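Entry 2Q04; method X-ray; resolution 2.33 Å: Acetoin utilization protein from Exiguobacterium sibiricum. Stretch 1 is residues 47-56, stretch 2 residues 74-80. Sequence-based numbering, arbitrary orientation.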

# COMPACT_ATOMS: atom_id res chain seq x y z
N GLU A 47 11.28 -9.98 11.01
CA GLU A 47 9.85 -10.23 11.20
C GLU A 47 9.03 -9.67 10.03
O GLU A 47 8.05 -10.28 9.61
CB GLU A 47 9.35 -9.60 12.52
CG GLU A 47 9.84 -10.32 13.80
CD GLU A 47 11.34 -10.12 14.07
OE1 GLU A 47 11.95 -9.23 13.45
OE2 GLU A 47 11.90 -10.87 14.91
N GLN A 48 9.43 -8.50 9.52
CA GLN A 48 8.72 -7.84 8.42
C GLN A 48 8.91 -8.61 7.10
O GLN A 48 8.03 -8.60 6.24
CB GLN A 48 9.19 -6.38 8.25
CG GLN A 48 8.32 -5.52 7.27
CD GLN A 48 6.88 -5.28 7.78
OE1 GLN A 48 6.56 -5.59 8.93
NE2 GLN A 48 6.03 -4.73 6.92
N HIS A 49 10.08 -9.23 6.94
CA HIS A 49 10.37 -10.05 5.75
C HIS A 49 9.43 -11.26 5.71
O HIS A 49 8.80 -11.54 4.69
CB HIS A 49 11.85 -10.52 5.77
CG HIS A 49 12.28 -11.27 4.54
ND1 HIS A 49 12.80 -12.54 4.59
CD2 HIS A 49 12.28 -10.91 3.24
CE1 HIS A 49 13.10 -12.94 3.37
NE2 HIS A 49 12.79 -11.97 2.53
N GLU A 50 9.33 -11.94 6.85
CA GLU A 50 8.41 -13.06 7.01
C GLU A 50 6.95 -12.64 6.73
O GLU A 50 6.16 -13.43 6.24
CB GLU A 50 8.54 -13.62 8.43
CG GLU A 50 7.52 -14.66 8.81
CD GLU A 50 7.77 -15.23 10.21
OE1 GLU A 50 8.73 -16.02 10.37
OE2 GLU A 50 7.01 -14.87 11.15
N ALA A 51 6.63 -11.38 7.04
CA ALA A 51 5.30 -10.84 6.78
C ALA A 51 5.05 -10.63 5.28
O ALA A 51 3.94 -10.82 4.80
CB ALA A 51 5.10 -9.53 7.53
N LEU A 52 6.07 -10.20 4.56
CA LEU A 52 5.95 -9.97 3.11
C LEU A 52 5.80 -11.30 2.38
O LEU A 52 4.98 -11.43 1.47
CB LEU A 52 7.18 -9.22 2.57
CG LEU A 52 7.44 -7.82 3.16
CD1 LEU A 52 8.74 -7.24 2.58
CD2 LEU A 52 6.27 -6.87 2.91
N VAL A 53 6.60 -12.28 2.80
CA VAL A 53 6.54 -13.60 2.22
C VAL A 53 5.14 -14.20 2.40
O VAL A 53 4.57 -14.75 1.46
CB VAL A 53 7.59 -14.55 2.87
CG1 VAL A 53 7.35 -15.98 2.46
CG2 VAL A 53 9.01 -14.11 2.50
N GLU A 54 4.59 -14.06 3.61
CA GLU A 54 3.27 -14.59 3.93
C GLU A 54 2.20 -13.95 3.09
O GLU A 54 1.29 -14.61 2.63
CB GLU A 54 2.96 -14.40 5.40
CG GLU A 54 3.61 -15.42 6.30
CD GLU A 54 3.36 -15.15 7.75
OE1 GLU A 54 2.81 -14.07 8.08
OE2 GLU A 54 3.73 -16.01 8.59
N ILE A 55 2.27 -12.64 2.94
CA ILE A 55 1.32 -11.92 2.12
C ILE A 55 1.37 -12.43 0.68
O ILE A 55 0.33 -12.70 0.08
CB ILE A 55 1.59 -10.40 2.14
CG1 ILE A 55 1.20 -9.81 3.51
CG2 ILE A 55 0.81 -9.70 1.03
CD1 ILE A 55 1.65 -8.35 3.72
N ALA A 56 2.58 -12.58 0.14
CA ALA A 56 2.77 -13.07 -1.23
C ALA A 56 2.13 -14.43 -1.44
O ALA A 56 1.70 -14.76 -2.54
CB ALA A 56 4.23 -13.13 -1.56
N GLY A 74 12.78 -1.37 -0.66
CA GLY A 74 11.46 -0.80 -0.64
C GLY A 74 10.43 -1.81 -1.10
O GLY A 74 10.77 -2.78 -1.78
N TYR A 75 9.18 -1.59 -0.73
CA TYR A 75 8.11 -2.49 -1.11
C TYR A 75 6.75 -1.83 -0.99
O TYR A 75 6.61 -0.78 -0.35
CB TYR A 75 8.13 -3.74 -0.23
CG TYR A 75 7.88 -3.45 1.24
CD1 TYR A 75 6.58 -3.30 1.73
CD2 TYR A 75 8.95 -3.33 2.14
CE1 TYR A 75 6.35 -3.03 3.08
CE2 TYR A 75 8.72 -3.06 3.49
CZ TYR A 75 7.42 -2.92 3.95
OH TYR A 75 7.19 -2.65 5.28
N VAL A 76 5.76 -2.45 -1.60
CA VAL A 76 4.39 -2.05 -1.43
C VAL A 76 3.54 -3.31 -1.45
O VAL A 76 3.77 -4.21 -2.28
CB VAL A 76 3.93 -1.06 -2.54
CG1 VAL A 76 4.02 -1.70 -3.92
CG2 VAL A 76 2.51 -0.58 -2.27
N THR A 77 2.59 -3.41 -0.50
CA THR A 77 1.81 -4.65 -0.29
C THR A 77 0.35 -4.48 -0.63
O THR A 77 -0.21 -3.40 -0.48
CB THR A 77 1.90 -5.13 1.16
OG1 THR A 77 1.10 -4.29 2.00
CG2 THR A 77 3.34 -5.13 1.64
N PHE A 78 -0.27 -5.57 -1.09
CA PHE A 78 -1.70 -5.60 -1.37
C PHE A 78 -2.27 -6.87 -0.86
O PHE A 78 -1.68 -7.93 -1.05
CB PHE A 78 -1.97 -5.49 -2.86
CG PHE A 78 -1.49 -4.26 -3.46
CD1 PHE A 78 -2.32 -3.15 -3.56
CD2 PHE A 78 -0.19 -4.16 -3.93
CE1 PHE A 78 -1.86 -1.96 -4.12
CE2 PHE A 78 0.28 -2.98 -4.49
CZ PHE A 78 -0.56 -1.88 -4.59
N LEU A 79 -3.42 -6.78 -0.21
CA LEU A 79 -4.12 -7.95 0.30
C LEU A 79 -5.50 -7.53 0.72
O LEU A 79 -5.82 -6.34 0.71
CB LEU A 79 -3.37 -8.57 1.49
CG LEU A 79 -3.23 -7.72 2.77
CD1 LEU A 79 -2.71 -8.58 3.91
CD2 LEU A 79 -2.33 -6.49 2.54
N TYR A 80 -6.33 -8.50 1.09
CA TYR A 80 -7.67 -8.18 1.58
C TYR A 80 -7.58 -7.51 2.94
O TYR A 80 -6.67 -7.81 3.71
CB TYR A 80 -8.54 -9.44 1.67
CG TYR A 80 -9.10 -9.89 0.34
CD1 TYR A 80 -9.67 -8.97 -0.54
CD2 TYR A 80 -9.13 -11.23 0.00
CE1 TYR A 80 -10.19 -9.37 -1.74
CE2 TYR A 80 -9.66 -11.65 -1.20
CZ TYR A 80 -10.19 -10.72 -2.07
OH TYR A 80 -10.72 -11.12 -3.28

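The contact is a small, mostly apolar packing of one side of a helix against one face of a strand, with a single weak side-chain hydrogen bond at the Gln48 end. Residues 47-56 continue a helix that begins earlier in the chain, and its regular i to i+4 bonding is typified by Leu52 N to Gln48 O at 3.0 Å and Ala56 N to Leu52 O at 3.0 Å. All the closest contacts on the helix side are made by side-chain atoms. The two axes run in the same general direction, 43° apart, and approach to 9.1 Å. The backbones are nearest where Leu52 CA lies 7.5 Å from Thr77 CA and Ile55 CA lies 7.0 Å from Leu79 CA.

The residues that meet follow the periodicity of each element. Gln48, Leu52 and Ile55, four and three residues apart, fall on the same side of the helix and direct their CA-to-CB bonds toward the strand. In the extended strand the side chains alternate: Tyr75, Thr77 and Leu79 point toward the helix, whereas Val76 and Phe78 point away.

At the start of this ladder, the amide of Gln48 reaches the phenol of Tyr75, and NE2 donates to OH at 2.9 Å. The bond is short but weak, since its N-H...acceptor angle of 129° is far from linear; Tyr75 OH is also hydrogen-bonded elsewhere in the structure. One turn further along the helix, Leu52 covers one face of the same ring. Its CD2 lies 4.0 Å from the Tyr75 ring centroid and 19° off the ring normal, a CH-pi arrangement that sets a methyl group over the aromatic electrons. That methyl also packs against the strand's next inward-pointing residue, with Leu52 CD2 3.6 Å from Thr77 CG2. Thr77 CG2 is the atom nearest Leu52, and Thr77 OG1 is hydrogen-bonded elsewhere in the structure.

Ile55 has the largest area covered by the opposing stretch and spans three consecutive strand residues. Its CD1 lies 4.1 Å from Thr77 CB, and its CG1 makes an apolar contact with Leu79 CD1, also at 4.1 Å. Ile55 CG2 also comes within 3.7 Å of Phe78 O. Phe78 therefore takes part through its backbone even though its side chain points away; a methyl beside a carbonyl oxygen makes this a van der Waals approach. The whole interface buries 295 Å², summed over both sides, a modest area, consistent with the six residue pairs in contact.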